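Local atomic coordinates of putative polyprenyl synthetase (Streptomyces coelicolor, PDB entry 3NF2), a protein that probably condenses isopentenyl diphosphate with allylic diphosphates in a magnesium-dependent reaction, as other prenyltransferases of the FPP/GGPP synthase family do. Residues Leu9-Gly12 / Arg13-Thr17; Ala62-Ser65 / Ala66-Thr69; Asn182-Gly185 / Ala186-Cys190; Ala305-Ala308 / Arg309-Thr313; Val322-Pro325 / Asp326-Asp330. All coordinates share one frame; numbering follows the deposited sequence. Where two conformers were deposited one is given.

The five contacts are each a single stretch of chain, three within helices, one running off a helix and the fifth at a helix start, and they show how local bonds and distant partners share one side chain. Contacts 1 and 2 touch: R11 NH2 meets E67 OE1 at 2.6 Å in a salt bridge. Contact 2 also packs on contact 5, V68 CG2 lying 3.8 Å from V328 CG1, so these three form one connected group. Contact 3, nearest the middle of the chain with its centre about 7 Å away, holds the sulfate-binding lysine and probably marks the active site. Contact 4 lies apart, its centre about 16 Å from that of contact 3.

Contact 1: residues Leu9-Gly12 / Arg13-Thr17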
loop_
_atom_site.group_PDB
_atom_site.type_symbol
_atom_site.label_atom_id
_atom_site.label_comp_id
_atom_site.label_asym_id
_atom_site.label_seq_id
_atom_site.Cartn_x
_atom_site.Cartn_y
_atom_site.Cartn_z
ATOM N N LEU A 9 -2.383 12.968 -26.107
ATOM C CA LEU A 9 -2.088 11.649 -25.543
ATOM C C LEU A 9 -0.605 11.302 -25.687
ATOM O O LEU A 9 -0.009 10.729 -24.773
ATOM C CB LEU A 9 -2.956 10.560 -26.189
ATOM C CG LEU A 9 -4.485 10.629 -26.074
ATOM C CD1 LEU A 9 -5.110 9.433 -26.777
ATOM C CD2 LEU A 9 -4.962 10.701 -24.625
ATOM N N GLU A 10 -0.034 11.661 -26.838
ATOM C CA GLU A 10 1.403 11.590 -27.089
ATOM C C GLU A 10 2.175 12.489 -26.118
ATOM O O GLU A 10 3.151 12.054 -25.504
ATOM C CB GLU A 10 1.694 12.000 -28.544
ATOM C CG GLU A 10 3.153 12.357 -28.863
ATOM C CD GLU A 10 4.002 11.158 -29.274
ATOM O OE1 GLU A 10 3.917 10.087 -28.626
ATOM O OE2 GLU A 10 4.774 11.298 -30.250
ATOM N N ARG A 11 1.712 13.731 -25.982
ATOM C CA ARG A 11 2.302 14.722 -25.082
ATOM C C ARG A 11 2.420 14.221 -23.638
ATOM O O ARG A 11 3.459 14.402 -23.006
ATOM C CB ARG A 11 1.479 16.012 -25.127
ATOM C CG ARG A 11 2.060 17.196 -24.390
ATOM C CD ARG A 11 0.930 18.047 -23.855
ATOM N NE ARG A 11 1.270 19.464 -23.836
ATOM C CZ ARG A 11 0.485 20.422 -23.350
ATOM N NH1 ARG A 11 -0.699 20.122 -22.826
ATOM N NH2 ARG A 11 0.888 21.685 -23.389
ATOM N N GLY A 12 1.360 13.583 -23.139
ATOM C CA GLY A 12 1.331 13.047 -21.778
ATOM C C GLY A 12 2.211 11.823 -21.584
ATOM O O GLY A 12 2.875 11.691 -20.552
ATOM N N ARG A 13 2.208 10.936 -22.583
ATOM C CA ARG A 13 2.996 9.703 -22.539
ATOM C C ARG A 13 4.498 9.991 -22.566
ATOM O O ARG A 13 5.246 9.466 -21.736
ATOM C CB ARG A 13 2.580 8.750 -23.673
ATOM C CG ARG A 13 3.561 7.613 -23.963
ATOM C CD ARG A 13 2.878 6.387 -24.566
ATOM N NE ARG A 13 1.648 6.715 -25.281
ATOM C CZ ARG A 13 0.473 6.144 -25.037
ATOM N NH1 ARG A 13 0.371 5.209 -24.101
ATOM N NH2 ARG A 13 -0.600 6.504 -25.729
ATOM N N THR A 14 4.926 10.839 -23.502
ATOM C CA THR A 14 6.343 11.176 -23.671
ATOM C C THR A 14 6.909 12.001 -22.520
ATOM O O THR A 14 8.098 11.914 -22.232
ATOM C CB THR A 14 6.620 11.899 -25.005
ATOM O OG1 THR A 14 5.879 13.124 -25.054
ATOM C CG2 THR A 14 6.243 11.009 -26.197
ATOM N N LEU A 15 6.072 12.798 -21.863
ATOM C CA LEU A 15 6.537 13.544 -20.696
ATOM C C LEU A 15 6.664 12.674 -19.440
ATOM O O LEU A 15 7.648 12.787 -18.700
ATOM C CB LEU A 15 5.648 14.759 -20.422
ATOM C CG LEU A 15 5.816 15.954 -21.373
ATOM C CD1 LEU A 15 4.921 17.101 -20.940
ATOM C CD2 LEU A 15 7.279 16.423 -21.504
ATOM N N ALA A 16 5.686 11.792 -19.217
ATOM C CA ALA A 16 5.606 11.044 -17.960
ATOM C C ALA A 16 6.368 9.719 -17.946
ATOM O O ALA A 16 7.008 9.408 -16.945
ATOM C CB ALA A 16 4.147 10.836 -17.537
ATOM N N THR A 17 6.292 8.944 -19.034
ATOM C CA THR A 17 6.975 7.631 -19.114
ATOM C C THR A 17 8.475 7.588 -18.706
ATOM O O THR A 17 8.840 6.757 -17.871
ATOM C CB THR A 17 6.740 6.891 -20.484
ATOM O OG1 THR A 17 5.338 6.861 -20.787
ATOM C CG2 THR A 17 7.273 5.462 -20.434
#
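Two donors of T14 converge on a single acceptor: the carbonyl oxygen E10 O receives the backbone T14 N at 2.9 Å and the hydroxyl T14 OG1 at 3.0 Å. The amide bond is almost straight, 171° at the hydrogen, and meets the oxygen nearly end-on, whereas the hydroxyl arrives tilted out of the carbonyl plane. T14 can do this because OG1 sits between its own N and carbonyl carbon (chi1 61°), from where it reaches back one turn. The same rotation presents the methyl to E10, one turn earlier. There the bent chain of E10 brings OE1 to 3.5 Å from T14 CG2, the two side chains meeting at a slant in a van der Waals touch rather than a polar one.

T17 also returns its hydroxyl to a carbonyl, from another rotamer: T17 OG1 bonds R13 O at 2.8 Å, on the face of the carbonyl opposite to T17 N. Elsewhere the helix keeps its ordinary spacing, with R13 N 3.1 Å from L9 O and A16 N 3.1 Å from G12 O. L15 packs back on the preceding turn, its CG 3.3 Å from R11 O.

R11 finds its polar partner outside the segment, in a salt bridge to E67 of helix 57-67. L15 touches V63 and V77, while A16 touches A80. Within helix 5-25, then, the threonine hydroxyls are satisfied by the helix itself. A carbonyl that accepts both a hydroxyl and an amide is likely to be more strongly polarised than one bonded to an amide alone.

Contact 2: residues Ala62-Ser65 / Ala66-Thr69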
loop_
_atom_site.group_PDB
_atom_site.type_symbol
_atom_site.label_atom_id
_atom_site.label_comp_id
_atom_site.label_asym_id
_atom_site.label_seq_id
_atom_site.Cartn_x
_atom_site.Cartn_y
_atom_site.Cartn_z
ATOM N N ALA A 62 -3.303 15.213 -16.563
ATOM C CA ALA A 62 -2.532 15.866 -15.497
ATOM C C ALA A 62 -1.645 17.012 -15.982
ATOM O O ALA A 62 -1.500 18.016 -15.279
ATOM C CB ALA A 62 -1.713 14.848 -14.725
ATOM N N VAL A 63 -1.059 16.861 -17.171
ATOM C CA VAL A 63 -0.247 17.942 -17.742
ATOM C C VAL A 63 -1.146 19.085 -18.201
ATOM O O VAL A 63 -0.798 20.251 -18.012
ATOM C CB VAL A 63 0.772 17.479 -18.847
ATOM C CG1 VAL A 63 1.806 16.526 -18.261
ATOM C CG2 VAL A 63 0.093 16.838 -20.047
ATOM N N LEU A 64 -2.312 18.741 -18.756
ATOM C CA LEU A 64 -3.367 19.711 -19.063
ATOM C C LEU A 64 -3.833 20.480 -17.828
ATOM O O LEU A 64 -4.046 21.690 -17.889
ATOM C CB LEU A 64 -4.575 19.017 -19.695
ATOM C CG LEU A 64 -4.922 19.255 -21.161
ATOM C CD1 LEU A 64 -4.094 18.374 -22.076
ATOM C CD2 LEU A 64 -6.395 18.971 -21.356
ATOM N N SER A 65 -3.985 19.763 -16.716
ATOM C CA SER A 65 -4.452 20.335 -15.457
ATOM C C SER A 65 -3.569 21.485 -14.979
ATOM O O SER A 65 -4.071 22.458 -14.432
ATOM C CB SER A 65 -4.526 19.254 -14.377
ATOM O OG SER A 65 -5.180 19.735 -13.213
ATOM N N ALA A 66 -2.262 21.359 -15.198
ATOM C CA ALA A 66 -1.298 22.387 -14.817
ATOM C C ALA A 66 -1.480 23.682 -15.614
ATOM O O ALA A 66 -1.366 24.783 -15.058
ATOM C CB ALA A 66 0.128 21.851 -14.950
ATOM N N GLU A 67 -1.800 23.538 -16.899
ATOM C CA GLU A 67 -2.024 24.679 -17.803
ATOM C C GLU A 67 -3.199 25.586 -17.440
ATOM O O GLU A 67 -3.227 26.742 -17.858
ATOM C CB GLU A 67 -2.203 24.188 -19.232
ATOM C CG GLU A 67 -0.973 23.538 -19.807
ATOM C CD GLU A 67 -1.226 22.952 -21.166
ATOM O OE1 GLU A 67 -0.615 23.435 -22.139
ATOM O OE2 GLU A 67 -2.042 22.017 -21.269
ATOM N N VAL A 68 -4.157 25.051 -16.681
ATOM C CA VAL A 68 -5.312 25.794 -16.150
ATOM C C VAL A 68 -4.890 27.046 -15.360
ATOM O O VAL A 68 -5.513 28.108 -15.479
ATOM C CB VAL A 68 -6.219 24.855 -15.284
ATOM C CG1 VAL A 68 -7.285 25.619 -14.482
ATOM C CG2 VAL A 68 -6.883 23.815 -16.165
ATOM N N THR A 69 -3.820 26.921 -14.578
ATOM C CA THR A 69 -3.294 28.049 -13.813
ATOM C C THR A 69 -2.368 28.920 -14.664
ATOM O O THR A 69 -2.028 30.032 -14.268
ATOM C CB THR A 69 -2.525 27.584 -12.562
ATOM O OG1 THR A 69 -1.534 26.624 -12.941
ATOM C CG2 THR A 69 -3.464 26.955 -11.556
#
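A66 N, at the junction of the two segments, divides its hydrogen between A62 O and V63 O, with both bonds long and weak. The backbone bonds that follow are weak too and span three residues: E67 N reaches L64 O at 3.1 Å with an angle of only 122°, and V68 N reaches S65 O at 3.4 Å. Spacing of this kind belongs to a 3-10 type turn.

Hydroxyl bonding comes next. T69 OG1 lies in the carbonyl plane of A66 O, 2.8 Å from it, and T69 N shares that oxygen. S65 OG turns elsewhere, bonding S192 O and A196 N of helix 173-198.

The remaining contacts are van der Waals touches between carbon and oxygen atoms. E67 starts with CG opposite its carbonyl carbon (chi1 -65°) and then runs extended back along the helix, which sets OE2 3.5 Å from L64 CA and 4.0 Å from L64 CG. V68 rests CB on S65 O, 3.3 Å away.

The charge of E67 is spent outside, in a salt bridge from OE1 to R11 of helix 5-25. Replacing E67 by a leucine would probably leave R11 without its close counter-charge beside the apolar V63 and L64.

Weak three-residue bonds of the 3-10 kind, with a threonine hydroxyl returning to a carbonyl, are consistent with helix 57-67 giving way to a loop in the all-helical isoprenoid synthase fold.

Contact 3: residues Asn182-Gly185 / Ala186-Cys190; sequences NKTG and ALLAC. With SO4 (sulfate ion), chain D.
The stretch N182-C190 carries the adjacent lysine and threonine found in helix 173-198 at a bulged turn, a feature that trans-prenyltransferases place beside the diphosphate of the allylic substrate. The turn is wider than a regular one. T184 and L188 still keep their backbone link, but it is stretched: L188 N to T184 O is 3.5 Å and weak. Just before it the pattern is broken, since N182 O and A186 N stand 4.2 Å apart. A water enters the opening, donating to N182 O at 2.7 Å and accepting from L187 N at 2.9 Å, and so ties together residues five apart. One step on, A189 N finds G185 O at 3.0 Å and ordinary helix resumes.

The side chains of T184 and K183 follow. With OG1 anti to the carbonyl carbon (chi1 -61°), CG2 of T184 falls anti to the backbone N, where the methyl lies 3.8 Å from L188 CD1 with the two chains side by side and pointing the same way. This leaves T184 OG1 to bond Q221 of helix 203-230. K183 is extended beyond CG, and its amine grips two oxygens of one sulfate: NZ is 2.9 Å from O4 and 3.0 Å from O1. D162 forms a salt bridge with the same amine, while N182 ND2 bonds Q161, so both neighbours lean on helix 139-165.

The sulfate probably comes from the crystallisation liquor. An anion held by a lysine on a helix with a water-bridged pi-type turn is consistent with the diphosphate-binding wall of the FPP/GGPP synthase active site.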
loop_
_atom_site.group_PDB
_atom_site.type_symbol
_atom_site.label_atom_id
_atom_site.label_comp_id
_atom_site.label_asym_id
_atom_site.label_seq_id
_atom_site.Cartn_x
_atom_site.Cartn_y
_atom_site.Cartn_z
ATOM N N ASN A 182 -15.746 4.810 -7.676
ATOM C CA ASN A 182 -14.556 4.545 -6.919
ATOM C C ASN A 182 -13.429 3.984 -7.762
ATOM O O ASN A 182 -12.321 4.414 -7.675
ATOM C CB ASN A 182 -14.861 3.593 -5.777
ATOM C CG ASN A 182 -15.488 4.268 -4.602
ATOM O OD1 ASN A 182 -15.231 5.416 -4.319
ATOM N ND2 ASN A 182 -16.306 3.553 -3.910
ATOM N N LYS A 183 -13.753 3.014 -8.581
ATOM C CA LYS A 183 -12.794 2.333 -9.417
ATOM C C LYS A 183 -12.190 3.142 -10.526
ATOM O O LYS A 183 -11.041 3.012 -10.829
ATOM C CB LYS A 183 -13.393 1.075 -10.013
ATOM C CG LYS A 183 -13.427 -0.114 -9.123
ATOM C CD LYS A 183 -13.702 -1.346 -9.925
ATOM C CE LYS A 183 -14.181 -2.504 -9.089
ATOM N NZ LYS A 183 -14.656 -3.653 -9.898
ATOM N N THR A 184 -12.991 3.943 -11.181
ATOM C CA THR A 184 -12.483 4.631 -12.322
ATOM C C THR A 184 -12.561 6.100 -12.167
ATOM O O THR A 184 -11.659 6.789 -12.488
ATOM C CB THR A 184 -13.202 4.201 -13.565
ATOM O OG1 THR A 184 -12.977 2.819 -13.740
ATOM C CG2 THR A 184 -12.662 4.895 -14.735
ATOM N N GLY A 185 -13.663 6.560 -11.640
ATOM C CA GLY A 185 -13.883 7.967 -11.492
ATOM C C GLY A 185 -12.952 8.730 -10.594
ATOM O O GLY A 185 -12.541 9.795 -10.929
ATOM N N ALA A 186 -12.620 8.167 -9.461
ATOM C CA ALA A 186 -11.825 8.830 -8.473
ATOM C C ALA A 186 -10.442 9.178 -8.931
ATOM O O ALA A 186 -9.928 10.182 -8.572
ATOM C CB ALA A 186 -11.770 8.024 -7.246
ATOM N N LEU A 187 -9.836 8.305 -9.696
ATOM C CA LEU A 187 -8.479 8.516 -10.178
ATOM C C LEU A 187 -8.416 9.472 -11.378
ATOM O O LEU A 187 -7.415 10.173 -11.574
ATOM C CB LEU A 187 -7.814 7.180 -10.527
ATOM C CG LEU A 187 -6.318 7.285 -10.830
ATOM C CD1 LEU A 187 -5.550 7.792 -9.607
ATOM C CD2 LEU A 187 -5.764 5.969 -11.314
ATOM N N LEU A 188 -9.470 9.486 -12.188
ATOM C CA LEU A 188 -9.565 10.453 -13.285
ATOM C C LEU A 188 -9.854 11.846 -12.748
ATOM O O LEU A 188 -9.364 12.830 -13.285
ATOM C CB LEU A 188 -10.589 10.014 -14.330
ATOM C CG LEU A 188 -10.001 8.978 -15.300
ATOM C CD1 LEU A 188 -11.066 8.125 -15.980
ATOM C CD2 LEU A 188 -9.129 9.638 -16.341
ATOM N N ALA A 189 -10.602 11.903 -11.649
ATOM C CA ALA A 189 -10.868 13.143 -10.928
ATOM C C ALA A 189 -9.568 13.725 -10.412
ATOM O O ALA A 189 -9.326 14.928 -10.532
ATOM C CB ALA A 189 -11.808 12.882 -9.772
ATOM N N CYS A 190 -8.737 12.850 -9.844
ATOM C CA CYS A 190 -7.437 13.228 -9.338
ATOM C C CYS A 190 -6.515 13.669 -10.468
ATOM O O CYS A 190 -5.872 14.702 -10.362
ATOM C CB CYS A 190 -6.792 12.090 -8.547
ATOM S SG CYS A 190 -5.188 12.563 -7.852
HETATM S S SO4 D . -12.519 -5.430 -12.032
HETATM O O1 SO4 D . -12.086 -4.823 -10.776
HETATM O O2 SO4 D . -11.653 -4.977 -13.119
HETATM O O3 SO4 D . -12.442 -6.886 -11.920
HETATM O O4 SO4 D . -13.897 -5.039 -12.313
HETATM O O HOH W 1 -10.698 5.558 -9.520
#

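Contact 4: residues Ala305-Ala308 / Arg309-Thr313; sequences ADEA and RRQHT
From R309 to H312, four consecutive backbone N-H groups each bond the carbonyl four residues earlier, A305 to A308, as regular alpha-helix requires. R309 N meets A305 O at 3.0 Å with an angle of 171°, and Q311 N meets E307 O at 2.9 Å. One turn further, T313 OG1 also turns back to R309 O, on the face opposite to T313 N.

On the outer side D306 and R309 run alongside each other and pair by one oxygen only: D306 OD1 lies 3.2 Å from R309 NH1, close to the guanidinium edge. The carboxylate is approached nearly along its C-O direction, and the two planes are turned 49° apart, so this salt bridge is single and not two-pronged. The bend of R309 at chi3 (45°) swings the group back toward the previous turn. A lysine in place of D306 would probably leave R309 without its mate and set two positive charges near each other.

E307 and Q311 also lie side by side, with E307 OE1 3.6 Å from Q311 CG. The charge of R310 is less closely matched, NH1 staying 4.1 Å from E307 OE2.

The buried side of helix 300-319 faces helix 203-230, where A308 touches A222 and V223, and Q311 packs on L218 and A219 while bonding H215 through OE1. H312 NE2 reaches D337 of helix 326-339.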
loop_
_atom_site.group_PDB
_atom_site.type_symbol
_atom_site.label_atom_id
_atom_site.label_comp_id
_atom_site.label_asym_id
_atom_site.label_seq_id
_atom_site.Cartn_x
_atom_site.Cartn_y
_atom_site.Cartn_z
ATOM N N ALA A 305 -25.601 3.501 -22.608
ATOM C CA ALA A 305 -25.236 4.551 -23.581
ATOM C C ALA A 305 -25.779 5.909 -23.152
ATOM O O ALA A 305 -25.078 6.913 -23.252
ATOM C CB ALA A 305 -25.703 4.198 -24.993
ATOM N N ASP A 306 -27.012 5.926 -22.647
ATOM C CA ASP A 306 -27.611 7.145 -22.092
ATOM C C ASP A 306 -26.891 7.642 -20.844
ATOM O O ASP A 306 -26.810 8.851 -20.615
ATOM C CB ASP A 306 -29.088 6.941 -21.767
ATOM C CG ASP A 306 -29.924 6.636 -22.998
ATOM O OD1 ASP A 306 -29.418 6.801 -24.131
ATOM O OD2 ASP A 306 -31.095 6.228 -22.825
ATOM N N GLU A 307 -26.390 6.712 -20.032
ATOM C CA GLU A 307 -25.588 7.090 -18.870
ATOM C C GLU A 307 -24.267 7.712 -19.274
ATOM O O GLU A 307 -23.873 8.716 -18.697
ATOM C CB GLU A 307 -25.352 5.919 -17.925
ATOM C CG GLU A 307 -26.188 6.049 -16.681
ATOM C CD GLU A 307 -25.611 6.988 -15.638
ATOM O OE1 GLU A 307 -24.386 6.958 -15.420
ATOM O OE2 GLU A 307 -26.395 7.742 -15.020
ATOM N N ALA A 308 -23.611 7.110 -20.270
ATOM C CA ALA A 308 -22.374 7.637 -20.838
ATOM C C ALA A 308 -22.573 9.073 -21.300
ATOM O O ALA A 308 -21.826 9.961 -20.899
ATOM C CB ALA A 308 -21.893 6.758 -21.995
ATOM N N ARG A 309 -23.604 9.283 -22.123
ATOM C CA ARG A 309 -23.986 10.606 -22.632
ATOM C C ARG A 309 -24.294 11.593 -21.510
ATOM O O ARG A 309 -23.813 12.722 -21.534
ATOM C CB ARG A 309 -25.163 10.477 -23.608
ATOM C CG ARG A 309 -26.010 11.741 -23.825
ATOM C CD ARG A 309 -26.818 11.685 -25.127
ATOM N NE ARG A 309 -27.496 10.403 -25.338
ATOM C CZ ARG A 309 -27.223 9.553 -26.331
ATOM N NH1 ARG A 309 -27.895 8.412 -26.427
ATOM N NH2 ARG A 309 -26.284 9.839 -27.230
ATOM N N ARG A 310 -25.062 11.156 -20.517
ATOM C CA ARG A 310 -25.385 12.006 -19.372
ATOM C C ARG A 310 -24.127 12.438 -18.621
ATOM O O ARG A 310 -23.974 13.616 -18.310
ATOM C CB ARG A 310 -26.358 11.309 -18.408
ATOM C CG ARG A 310 -26.993 12.247 -17.365
ATOM C CD ARG A 310 -27.293 11.523 -16.045
ATOM N NE ARG A 310 -27.853 12.429 -15.033
ATOM C CZ ARG A 310 -27.660 12.324 -13.716
ATOM N NH1 ARG A 310 -26.907 11.354 -13.206
ATOM N NH2 ARG A 310 -28.219 13.205 -12.896
ATOM N N GLN A 311 -23.234 11.485 -18.352
ATOM C CA GLN A 311 -22.032 11.742 -17.554
ATOM C C GLN A 311 -21.033 12.658 -18.266
ATOM O O GLN A 311 -20.426 13.524 -17.635
ATOM C CB GLN A 311 -21.369 10.429 -17.134
ATOM C CG GLN A 311 -22.151 9.663 -16.083
ATOM C CD GLN A 311 -22.155 10.386 -14.755
ATOM O OE1 GLN A 311 -21.205 11.091 -14.422
ATOM N NE2 GLN A 311 -23.230 10.223 -13.988
ATOM N N HIS A 312 -20.878 12.442 -19.568
ATOM C CA HIS A 312 -20.149 13.330 -20.468
ATOM C C HIS A 312 -20.603 14.783 -20.282
ATOM O O HIS A 312 -19.782 15.676 -20.081
ATOM C CB HIS A 312 -20.387 12.873 -21.910
ATOM C CG HIS A 312 -19.684 13.692 -22.947
ATOM N ND1 HIS A 312 -20.164 14.906 -23.394
ATOM C CD2 HIS A 312 -18.561 13.447 -23.663
ATOM C CE1 HIS A 312 -19.354 15.384 -24.323
ATOM N NE2 HIS A 312 -18.371 14.519 -24.501
ATOM N N THR A 313 -21.916 14.984 -20.329
ATOM C CA THR A 313 -22.547 16.288 -20.205
ATOM C C THR A 313 -22.277 16.922 -18.844
ATOM O O THR A 313 -21.904 18.086 -18.785
ATOM C CB THR A 313 -24.071 16.173 -20.495
ATOM O OG1 THR A 313 -24.255 15.823 -21.874
ATOM C CG2 THR A 313 -24.827 17.469 -20.178
#

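Contact 5: residues Val322-Pro325 / Asp326-Asp330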
loop_
_atom_site.group_PDB
_atom_site.type_symbol
_atom_site.label_atom_id
_atom_site.label_comp_id
_atom_site.label_asym_id
_atom_site.label_seq_id
_atom_site.Cartn_x
_atom_site.Cartn_y
_atom_site.Cartn_z
ATOM N N VAL A 322 -15.383 26.739 -14.155
ATOM C CA VAL A 322 -14.032 27.170 -13.775
ATOM C C VAL A 322 -13.356 28.145 -14.744
ATOM O O VAL A 322 -13.268 27.895 -15.957
ATOM C CB VAL A 322 -13.074 25.989 -13.454
ATOM C CG1 VAL A 322 -12.950 25.811 -11.945
ATOM C CG2 VAL A 322 -13.530 24.703 -14.127
ATOM N N ASP A 323 -12.880 29.249 -14.168
ATOM C CA ASP A 323 -12.119 30.266 -14.878
ATOM C C ASP A 323 -10.786 29.681 -15.323
ATOM O O ASP A 323 -9.976 29.242 -14.507
ATOM C CB ASP A 323 -11.911 31.491 -13.985
ATOM C CG ASP A 323 -11.490 32.726 -14.764
ATOM O OD1 ASP A 323 -11.581 32.730 -16.015
ATOM O OD2 ASP A 323 -11.069 33.705 -14.112
ATOM N N MET A 324 -10.573 29.691 -16.632
ATOM C CA MET A 324 -9.544 28.888 -17.262
ATOM C C MET A 324 -9.323 29.445 -18.662
ATOM O O MET A 324 -10.292 29.833 -19.323
ATOM C CB MET A 324 -10.050 27.443 -17.335
ATOM C CG MET A 324 -9.245 26.454 -18.150
ATOM S SD MET A 324 -10.162 24.903 -18.358
ATOM C CE MET A 324 -10.946 24.759 -16.767
ATOM N N PRO A 325 -8.052 29.523 -19.104
ATOM C CA PRO A 325 -7.716 29.832 -20.489
ATOM C C PRO A 325 -8.496 28.954 -21.455
ATOM O O PRO A 325 -8.569 27.735 -21.270
ATOM C CB PRO A 325 -6.223 29.517 -20.559
ATOM C CG PRO A 325 -5.727 29.844 -19.198
ATOM C CD PRO A 325 -6.852 29.519 -18.244
ATOM N N ASP A 326 -9.082 29.589 -22.467
ATOM C CA ASP A 326 -10.019 28.936 -23.387
ATOM C C ASP A 326 -9.385 27.891 -24.314
ATOM O O ASP A 326 -10.087 27.023 -24.839
ATOM C CB ASP A 326 -10.799 29.989 -24.189
ATOM C CG ASP A 326 -11.729 30.834 -23.312
ATOM O OD1 ASP A 326 -11.695 30.699 -22.069
ATOM O OD2 ASP A 326 -12.504 31.641 -23.867
ATOM N N ARG A 327 -8.069 27.969 -24.504
ATOM C CA ARG A 327 -7.337 26.950 -25.255
ATOM C C ARG A 327 -7.254 25.656 -24.440
ATOM O O ARG A 327 -7.275 24.554 -25.001
ATOM C CB ARG A 327 -5.917 27.416 -25.598
ATOM C CG ARG A 327 -5.734 28.916 -25.821
ATOM C CD ARG A 327 -4.329 29.221 -26.334
ATOM N NE ARG A 327 -3.276 28.733 -25.439
ATOM C CZ ARG A 327 -2.066 28.342 -25.837
ATOM N NH1 ARG A 327 -1.738 28.365 -27.124
ATOM N NH2 ARG A 327 -1.178 27.913 -24.945
ATOM N N VAL A 328 -7.149 25.808 -23.117
ATOM C CA VAL A 328 -7.053 24.680 -22.191
ATOM C C VAL A 328 -8.417 23.999 -22.063
ATOM O O VAL A 328 -8.513 22.776 -22.165
ATOM C CB VAL A 328 -6.515 25.129 -20.805
ATOM C CG1 VAL A 328 -6.315 23.941 -19.885
ATOM C CG2 VAL A 328 -5.200 25.890 -20.961
ATOM N N ARG A 329 -9.455 24.813 -21.859
ATOM C CA ARG A 329 -10.834 24.329 -21.818
ATOM C C ARG A 329 -11.190 23.519 -23.063
ATOM O O ARG A 329 -11.803 22.457 -22.951
ATOM C CB ARG A 329 -11.815 25.489 -21.630
ATOM C CG ARG A 329 -13.222 25.051 -21.243
ATOM C CD ARG A 329 -14.181 26.226 -21.166
ATOM N NE ARG A 329 -14.010 27.003 -19.943
ATOM C CZ ARG A 329 -13.124 27.982 -19.798
ATOM N NH1 ARG A 329 -12.320 28.302 -20.801
ATOM N NH2 ARG A 329 -13.039 28.640 -18.649
ATOM N N ASP A 330 -10.791 24.012 -24.237
ATOM C CA ASP A 330 -10.992 23.310 -25.509
ATOM C C ASP A 330 -10.307 21.945 -25.520
ATOM O O ASP A 330 -10.850 20.967 -26.047
ATOM C CB ASP A 330 -10.469 24.153 -26.684
ATOM C CG ASP A 330 -11.526 25.101 -27.263
ATOM O OD1 ASP A 330 -11.448 25.394 -28.479
ATOM O OD2 ASP A 330 -12.431 25.551 -26.519
#
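R329 turns CG away from its own N (chi1 -166°) and folds at chi3 (-77°), which carries its guanidinium back from the helix to the carbonyls of V322 and M324. In this one of two deposited conformers both terminal nitrogens grip a single oxygen: M324 O lies 2.9 Å from R329 NH1 and 3.1 Å from R329 NH2. They come from the same face of that carbonyl, and NH1 stands well above its plane, 48° out. R329 NH2 has a second acceptor in V322 O, 2.8 Å away and approached in the carbonyl plane. R329 NH1 also meets D326 OD1 at 2.8 Å, a salt bridge whose hydrogen bond is weak by its angle. Three acceptors thus hold the flat group, and M324 CG lies over one of its faces, toward the rim.

Beside the guanidinium, apolar side chains join the loop to the helix. M324 crosses V328 at about a right angle, with CG 4.0 Å from V328 CB, and P325 CB touches V328 CG2 at 3.8 Å. Both M324 and V328 also meet V68.

Backbone bonds begin at P325: its carbonyl O accepts from R329 N at 3.1 Å and, weakly, from V328 N. The negative charge of D326, in the first turn where acidic residues are common, is likely to interact favourably with the helix dipole. P325 thus holds the N-cap position without a side-chain cap, its O starting the four-residue bonding of helix 326-339, which follows the connection from helix 300-319.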